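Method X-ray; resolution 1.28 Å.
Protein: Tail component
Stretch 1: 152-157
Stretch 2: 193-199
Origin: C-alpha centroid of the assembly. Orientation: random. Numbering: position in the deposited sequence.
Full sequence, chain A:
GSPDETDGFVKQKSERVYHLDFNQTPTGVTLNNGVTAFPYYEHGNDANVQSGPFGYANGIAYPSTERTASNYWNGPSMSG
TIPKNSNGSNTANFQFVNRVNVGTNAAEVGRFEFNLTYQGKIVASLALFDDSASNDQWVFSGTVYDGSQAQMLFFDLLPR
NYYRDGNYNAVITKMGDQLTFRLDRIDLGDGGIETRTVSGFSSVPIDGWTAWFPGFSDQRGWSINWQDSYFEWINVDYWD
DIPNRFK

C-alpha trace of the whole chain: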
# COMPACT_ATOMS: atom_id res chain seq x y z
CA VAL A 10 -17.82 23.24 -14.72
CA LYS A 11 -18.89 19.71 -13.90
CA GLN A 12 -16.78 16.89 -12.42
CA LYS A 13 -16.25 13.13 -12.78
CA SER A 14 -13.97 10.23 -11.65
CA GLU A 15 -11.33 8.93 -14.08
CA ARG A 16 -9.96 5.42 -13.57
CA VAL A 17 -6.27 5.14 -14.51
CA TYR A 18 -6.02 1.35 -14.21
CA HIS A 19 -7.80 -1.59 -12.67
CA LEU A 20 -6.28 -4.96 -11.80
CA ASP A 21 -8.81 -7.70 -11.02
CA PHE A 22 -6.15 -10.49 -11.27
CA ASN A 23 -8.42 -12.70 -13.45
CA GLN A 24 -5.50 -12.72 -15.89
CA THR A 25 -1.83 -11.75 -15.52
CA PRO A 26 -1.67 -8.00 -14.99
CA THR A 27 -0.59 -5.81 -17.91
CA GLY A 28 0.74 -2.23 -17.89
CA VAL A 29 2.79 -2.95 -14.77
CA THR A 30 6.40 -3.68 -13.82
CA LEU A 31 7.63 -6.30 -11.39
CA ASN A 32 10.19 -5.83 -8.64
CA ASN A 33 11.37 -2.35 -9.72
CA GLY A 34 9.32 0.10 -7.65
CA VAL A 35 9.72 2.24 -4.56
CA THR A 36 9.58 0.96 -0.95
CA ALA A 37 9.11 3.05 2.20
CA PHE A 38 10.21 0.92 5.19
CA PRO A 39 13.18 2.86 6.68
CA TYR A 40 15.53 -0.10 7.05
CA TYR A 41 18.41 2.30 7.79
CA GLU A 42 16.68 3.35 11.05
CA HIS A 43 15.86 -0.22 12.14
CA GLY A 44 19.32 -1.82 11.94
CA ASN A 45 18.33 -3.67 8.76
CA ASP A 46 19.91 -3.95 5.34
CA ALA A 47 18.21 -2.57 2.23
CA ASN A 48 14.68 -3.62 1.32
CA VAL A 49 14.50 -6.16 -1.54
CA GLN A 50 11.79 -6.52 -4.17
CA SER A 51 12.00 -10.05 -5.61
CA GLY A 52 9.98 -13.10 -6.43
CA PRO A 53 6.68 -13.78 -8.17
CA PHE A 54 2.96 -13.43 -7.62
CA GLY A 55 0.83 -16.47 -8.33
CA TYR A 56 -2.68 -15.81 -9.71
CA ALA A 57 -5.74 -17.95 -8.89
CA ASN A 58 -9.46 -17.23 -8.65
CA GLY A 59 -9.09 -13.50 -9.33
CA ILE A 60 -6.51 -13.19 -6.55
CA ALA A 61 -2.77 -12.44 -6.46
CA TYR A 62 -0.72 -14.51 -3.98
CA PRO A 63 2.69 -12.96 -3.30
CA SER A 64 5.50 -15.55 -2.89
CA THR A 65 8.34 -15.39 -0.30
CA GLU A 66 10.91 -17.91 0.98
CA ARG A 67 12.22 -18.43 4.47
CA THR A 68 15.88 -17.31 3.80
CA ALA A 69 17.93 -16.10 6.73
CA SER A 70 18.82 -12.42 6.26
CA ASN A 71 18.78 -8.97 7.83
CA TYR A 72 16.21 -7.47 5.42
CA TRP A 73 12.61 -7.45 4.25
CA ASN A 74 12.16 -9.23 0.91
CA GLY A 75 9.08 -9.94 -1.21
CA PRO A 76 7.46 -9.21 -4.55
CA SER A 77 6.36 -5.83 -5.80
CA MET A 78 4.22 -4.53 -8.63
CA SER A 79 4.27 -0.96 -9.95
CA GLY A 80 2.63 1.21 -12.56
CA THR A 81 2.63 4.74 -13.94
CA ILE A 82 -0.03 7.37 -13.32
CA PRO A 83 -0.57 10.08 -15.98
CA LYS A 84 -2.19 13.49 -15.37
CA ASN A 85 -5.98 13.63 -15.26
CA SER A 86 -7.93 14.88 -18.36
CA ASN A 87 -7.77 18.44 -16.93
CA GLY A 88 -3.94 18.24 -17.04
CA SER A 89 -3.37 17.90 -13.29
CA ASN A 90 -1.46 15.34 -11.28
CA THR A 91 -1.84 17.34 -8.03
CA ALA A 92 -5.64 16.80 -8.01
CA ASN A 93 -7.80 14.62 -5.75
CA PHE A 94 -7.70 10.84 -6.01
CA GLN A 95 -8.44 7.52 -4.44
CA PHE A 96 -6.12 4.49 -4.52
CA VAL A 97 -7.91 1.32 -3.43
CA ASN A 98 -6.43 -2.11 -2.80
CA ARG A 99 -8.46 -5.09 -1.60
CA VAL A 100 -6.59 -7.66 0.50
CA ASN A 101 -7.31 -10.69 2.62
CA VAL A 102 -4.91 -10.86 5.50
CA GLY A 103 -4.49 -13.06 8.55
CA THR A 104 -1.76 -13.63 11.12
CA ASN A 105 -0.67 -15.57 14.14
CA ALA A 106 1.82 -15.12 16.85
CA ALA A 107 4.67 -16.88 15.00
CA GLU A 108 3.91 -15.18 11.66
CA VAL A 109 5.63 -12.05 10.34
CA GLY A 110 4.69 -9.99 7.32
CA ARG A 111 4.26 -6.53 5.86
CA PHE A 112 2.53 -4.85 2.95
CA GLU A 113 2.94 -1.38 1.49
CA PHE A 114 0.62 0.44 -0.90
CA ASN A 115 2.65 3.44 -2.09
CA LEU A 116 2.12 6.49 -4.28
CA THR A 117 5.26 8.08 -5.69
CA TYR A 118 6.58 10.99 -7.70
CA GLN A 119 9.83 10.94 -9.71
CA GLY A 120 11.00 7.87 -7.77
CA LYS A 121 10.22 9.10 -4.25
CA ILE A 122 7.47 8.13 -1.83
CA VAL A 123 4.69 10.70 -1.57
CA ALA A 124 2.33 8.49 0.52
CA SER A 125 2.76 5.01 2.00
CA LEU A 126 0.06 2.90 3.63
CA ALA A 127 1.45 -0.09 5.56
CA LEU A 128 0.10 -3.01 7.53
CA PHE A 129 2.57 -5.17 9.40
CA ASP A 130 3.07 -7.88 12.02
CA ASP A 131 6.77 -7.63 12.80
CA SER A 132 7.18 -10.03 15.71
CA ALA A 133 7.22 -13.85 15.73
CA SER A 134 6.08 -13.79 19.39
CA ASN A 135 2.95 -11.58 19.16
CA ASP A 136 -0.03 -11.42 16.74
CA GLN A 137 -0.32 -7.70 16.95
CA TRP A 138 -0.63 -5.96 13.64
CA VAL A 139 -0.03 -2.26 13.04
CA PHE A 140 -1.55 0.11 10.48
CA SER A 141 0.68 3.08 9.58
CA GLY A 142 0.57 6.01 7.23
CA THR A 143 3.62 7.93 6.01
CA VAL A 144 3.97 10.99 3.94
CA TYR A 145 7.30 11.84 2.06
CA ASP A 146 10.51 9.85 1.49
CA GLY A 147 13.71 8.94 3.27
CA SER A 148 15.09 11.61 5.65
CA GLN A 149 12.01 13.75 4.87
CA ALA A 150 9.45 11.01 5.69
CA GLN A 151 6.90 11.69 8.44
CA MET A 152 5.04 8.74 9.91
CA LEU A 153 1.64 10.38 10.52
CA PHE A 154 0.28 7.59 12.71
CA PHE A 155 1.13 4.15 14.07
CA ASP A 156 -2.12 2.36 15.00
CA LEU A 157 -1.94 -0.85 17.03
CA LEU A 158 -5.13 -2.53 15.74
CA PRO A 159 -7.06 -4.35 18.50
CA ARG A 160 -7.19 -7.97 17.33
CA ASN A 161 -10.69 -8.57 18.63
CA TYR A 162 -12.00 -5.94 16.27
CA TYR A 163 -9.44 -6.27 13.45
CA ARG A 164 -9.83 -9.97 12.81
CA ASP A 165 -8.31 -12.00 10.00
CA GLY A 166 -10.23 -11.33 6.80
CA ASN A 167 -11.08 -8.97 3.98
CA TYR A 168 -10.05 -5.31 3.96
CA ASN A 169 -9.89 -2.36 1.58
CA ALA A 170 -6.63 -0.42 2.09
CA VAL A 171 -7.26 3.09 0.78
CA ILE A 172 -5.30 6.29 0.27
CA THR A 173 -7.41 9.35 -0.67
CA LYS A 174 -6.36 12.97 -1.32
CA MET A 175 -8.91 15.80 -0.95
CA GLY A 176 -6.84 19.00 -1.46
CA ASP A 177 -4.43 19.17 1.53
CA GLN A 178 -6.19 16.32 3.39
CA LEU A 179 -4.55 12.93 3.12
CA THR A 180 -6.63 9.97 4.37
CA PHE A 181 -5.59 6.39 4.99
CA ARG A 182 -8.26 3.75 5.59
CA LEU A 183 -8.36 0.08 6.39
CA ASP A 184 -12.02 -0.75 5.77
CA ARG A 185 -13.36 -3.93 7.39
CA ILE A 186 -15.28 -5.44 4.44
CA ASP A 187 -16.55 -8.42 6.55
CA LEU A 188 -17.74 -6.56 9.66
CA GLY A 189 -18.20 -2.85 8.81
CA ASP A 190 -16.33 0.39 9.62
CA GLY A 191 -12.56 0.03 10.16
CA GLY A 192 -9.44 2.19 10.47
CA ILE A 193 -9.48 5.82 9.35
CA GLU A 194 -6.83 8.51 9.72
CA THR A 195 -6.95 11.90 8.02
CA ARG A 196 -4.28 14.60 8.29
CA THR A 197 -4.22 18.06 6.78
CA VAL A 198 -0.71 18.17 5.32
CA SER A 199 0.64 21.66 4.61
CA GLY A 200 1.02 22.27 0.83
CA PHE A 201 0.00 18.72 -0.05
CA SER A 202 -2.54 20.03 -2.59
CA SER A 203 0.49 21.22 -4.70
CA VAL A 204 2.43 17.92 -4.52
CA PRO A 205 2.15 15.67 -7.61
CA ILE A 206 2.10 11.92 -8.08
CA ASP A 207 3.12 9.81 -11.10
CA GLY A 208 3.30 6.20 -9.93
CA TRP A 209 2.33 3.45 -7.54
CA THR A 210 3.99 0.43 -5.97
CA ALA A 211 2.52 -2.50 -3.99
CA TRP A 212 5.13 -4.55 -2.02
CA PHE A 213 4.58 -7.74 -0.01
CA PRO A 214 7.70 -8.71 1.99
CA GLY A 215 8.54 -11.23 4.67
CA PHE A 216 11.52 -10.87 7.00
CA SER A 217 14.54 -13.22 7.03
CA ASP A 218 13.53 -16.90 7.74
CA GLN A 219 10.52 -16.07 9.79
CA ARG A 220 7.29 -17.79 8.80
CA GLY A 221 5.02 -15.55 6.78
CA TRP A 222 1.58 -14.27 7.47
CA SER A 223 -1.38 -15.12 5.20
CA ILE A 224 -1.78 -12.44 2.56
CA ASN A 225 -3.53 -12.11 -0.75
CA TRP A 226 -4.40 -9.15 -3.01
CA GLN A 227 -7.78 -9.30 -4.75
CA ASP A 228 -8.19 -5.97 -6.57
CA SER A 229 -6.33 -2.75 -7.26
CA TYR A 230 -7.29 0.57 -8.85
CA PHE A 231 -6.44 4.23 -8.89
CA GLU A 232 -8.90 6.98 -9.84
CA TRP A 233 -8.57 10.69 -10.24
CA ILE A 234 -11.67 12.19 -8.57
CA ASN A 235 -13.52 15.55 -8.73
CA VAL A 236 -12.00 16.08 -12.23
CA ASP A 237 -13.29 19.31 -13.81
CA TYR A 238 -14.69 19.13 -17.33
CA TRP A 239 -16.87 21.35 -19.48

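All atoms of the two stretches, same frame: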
# COMPACT_ATOMS: atom_id res chain seq x y z
N MET A 152 6.04 9.75 9.63
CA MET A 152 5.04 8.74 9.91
C MET A 152 3.93 9.48 10.65
O MET A 152 4.12 9.98 11.78
CB MET A 152 5.60 7.57 10.73
CG MET A 152 4.52 6.51 10.97
SD MET A 152 5.11 5.01 11.77
CE MET A 152 5.93 4.25 10.44
N LEU A 153 2.78 9.64 9.98
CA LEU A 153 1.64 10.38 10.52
C LEU A 153 0.95 9.66 11.66
O LEU A 153 0.40 10.31 12.54
CB LEU A 153 0.65 10.69 9.40
CG LEU A 153 1.19 11.59 8.28
CD1 LEU A 153 0.20 11.67 7.14
CD2 LEU A 153 1.49 13.02 8.78
N PHE A 154 0.91 8.34 11.63
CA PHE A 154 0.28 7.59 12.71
C PHE A 154 0.85 6.19 12.70
O PHE A 154 1.32 5.71 11.67
CB PHE A 154 -1.26 7.54 12.57
CG PHE A 154 -1.73 6.87 11.31
CD1 PHE A 154 -1.90 7.59 10.14
CD2 PHE A 154 -2.00 5.50 11.29
CE1 PHE A 154 -2.33 6.96 8.97
CE2 PHE A 154 -2.40 4.88 10.10
CZ PHE A 154 -2.56 5.61 8.95
N PHE A 155 0.73 5.53 13.83
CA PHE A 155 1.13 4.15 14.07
C PHE A 155 -0.00 3.61 14.93
O PHE A 155 -0.10 3.97 16.10
CB PHE A 155 2.46 4.16 14.82
CG PHE A 155 3.11 2.82 15.10
CD1 PHE A 155 2.65 2.00 16.12
CD2 PHE A 155 4.25 2.43 14.40
CE1 PHE A 155 3.28 0.77 16.40
CE2 PHE A 155 4.89 1.22 14.70
CZ PHE A 155 4.40 0.41 15.70
N ASP A 156 -0.90 2.82 14.34
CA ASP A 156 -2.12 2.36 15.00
C ASP A 156 -2.04 0.89 15.29
O ASP A 156 -2.10 0.06 14.36
CB ASP A 156 -3.36 2.69 14.12
CG ASP A 156 -3.79 4.15 14.07
OD1 ASP A 156 -3.12 5.00 14.73
OD2 ASP A 156 -4.78 4.45 13.37
N LEU A 157 -1.92 0.54 16.57
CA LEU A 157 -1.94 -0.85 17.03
C LEU A 157 -3.40 -1.27 16.99
O LEU A 157 -4.21 -0.81 17.81
CB LEU A 157 -1.37 -0.96 18.47
CG LEU A 157 0.15 -0.84 18.54
CD1 LEU A 157 0.60 -0.12 19.79
CD2 LEU A 157 0.81 -2.18 18.47
N ILE A 193 -9.42 4.57 10.13
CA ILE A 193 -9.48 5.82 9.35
C ILE A 193 -8.62 6.88 10.00
O ILE A 193 -8.80 7.19 11.19
CB ILE A 193 -10.90 6.33 8.99
CG1 ILE A 193 -10.86 7.75 8.33
CG2 ILE A 193 -11.84 6.25 10.19
CD1 ILE A 193 -12.04 8.15 7.49
N GLU A 194 -7.68 7.43 9.25
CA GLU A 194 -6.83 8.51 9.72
C GLU A 194 -6.72 9.55 8.64
O GLU A 194 -6.27 9.23 7.52
CB GLU A 194 -5.43 7.98 10.07
CG GLU A 194 -5.38 7.04 11.26
CD GLU A 194 -5.62 7.63 12.63
OE1 GLU A 194 -5.67 8.87 12.79
OE2 GLU A 194 -5.67 6.82 13.59
N THR A 195 -7.08 10.79 8.95
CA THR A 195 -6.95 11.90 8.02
C THR A 195 -6.02 12.91 8.62
O THR A 195 -6.13 13.22 9.81
CB THR A 195 -8.32 12.53 7.77
OG1 THR A 195 -9.20 11.54 7.23
CG2 THR A 195 -8.25 13.75 6.84
N ARG A 196 -5.11 13.49 7.81
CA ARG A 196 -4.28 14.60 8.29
C ARG A 196 -4.28 15.70 7.26
O ARG A 196 -4.21 15.42 6.05
CB ARG A 196 -2.83 14.20 8.61
CG ARG A 196 -2.69 13.11 9.68
CD ARG A 196 -3.10 13.63 11.06
NE ARG A 196 -2.88 12.61 12.09
CZ ARG A 196 -3.69 11.58 12.36
NH1 ARG A 196 -4.84 11.44 11.70
NH2 ARG A 196 -3.34 10.68 13.27
N THR A 197 -4.34 16.95 7.71
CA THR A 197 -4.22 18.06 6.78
C THR A 197 -2.74 18.29 6.70
O THR A 197 -2.12 18.65 7.72
CB THR A 197 -4.95 19.29 7.30
OG1 THR A 197 -6.33 18.96 7.42
CG2 THR A 197 -4.75 20.51 6.37
N VAL A 198 -2.15 18.05 5.52
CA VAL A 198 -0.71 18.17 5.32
C VAL A 198 -0.42 19.47 4.56
O VAL A 198 -0.89 19.66 3.43
CB VAL A 198 -0.17 16.93 4.57
CG1 VAL A 198 1.33 17.05 4.31
CG2 VAL A 198 -0.47 15.63 5.34
N SER A 199 0.33 20.37 5.20
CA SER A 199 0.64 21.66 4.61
C SER A 199 1.22 21.53 3.18
O SER A 199 2.22 20.84 2.98
CB SER A 199 1.65 22.37 5.52
OG SER A 199 1.78 23.74 5.19
O HOH W 1 -0.10 12.98 12.75
O HOH W 2 -1.19 10.85 14.97
O HOH W 3 -7.35 4.01 12.65

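Strands 152-157 and 193-197 run nearly antiparallel, with 161° between their N-to-C directions. Their axes come no closer than 8.3 Å, too far apart for the backbone pairing of neighbouring strands in a sheet. The CA atoms of Leu153 and Arg196 are 7.6 Å apart, and those of Phe154 and Glu194 are 7.8 Å apart. Side chains and water therefore make the contact, which buries 285 Å² in total.

Glu194 covers the most surface. Its aliphatic part lies over one face of the Phe154 ring. CG of Glu194 is 3.5 Å from the centroid of the Phe154 ring and 6° off its normal, a CH-pi contact. CB of Glu194 also comes within 3.4 Å of CE1 of Phe154. The carboxylate then reaches Asp156, where OE2 of Glu194 lies 2.5 Å from OD2 of Asp156. Two acids this close would repel if both were charged, so one of them probably holds a proton.

The other carboxylate oxygen of Glu194 faces Arg196. OE1 of Glu194 accepts hydrogen bonds from NH1 (2.9 Å) and NH2 (3.0 Å) of Arg196, forming a salt bridge within the strand. NH1 of Arg196 also donates to O of Thr195 at 2.9 Å. These bonds help hold the guanidinium in place.

Leu153 meets Arg196 in two ways. CD1 of Leu153 packs 4.1 Å from CG of Arg196, an apolar contact along the arginine chain. Two waters join the backbone O of Leu153 to the guanidinium of Arg196. Water 1 donates to O of Leu153 (2.7 Å) and accepts from NE of Arg196 (2.9 Å). Water 2 donates to the same O of Leu153 (3.0 Å) and accepts from NH2 of Arg196 (2.7 Å). Beyond the strand end, CG2 of Val198 lies 4.4 Å from CD1 of Leu153 and extends the apolar patch.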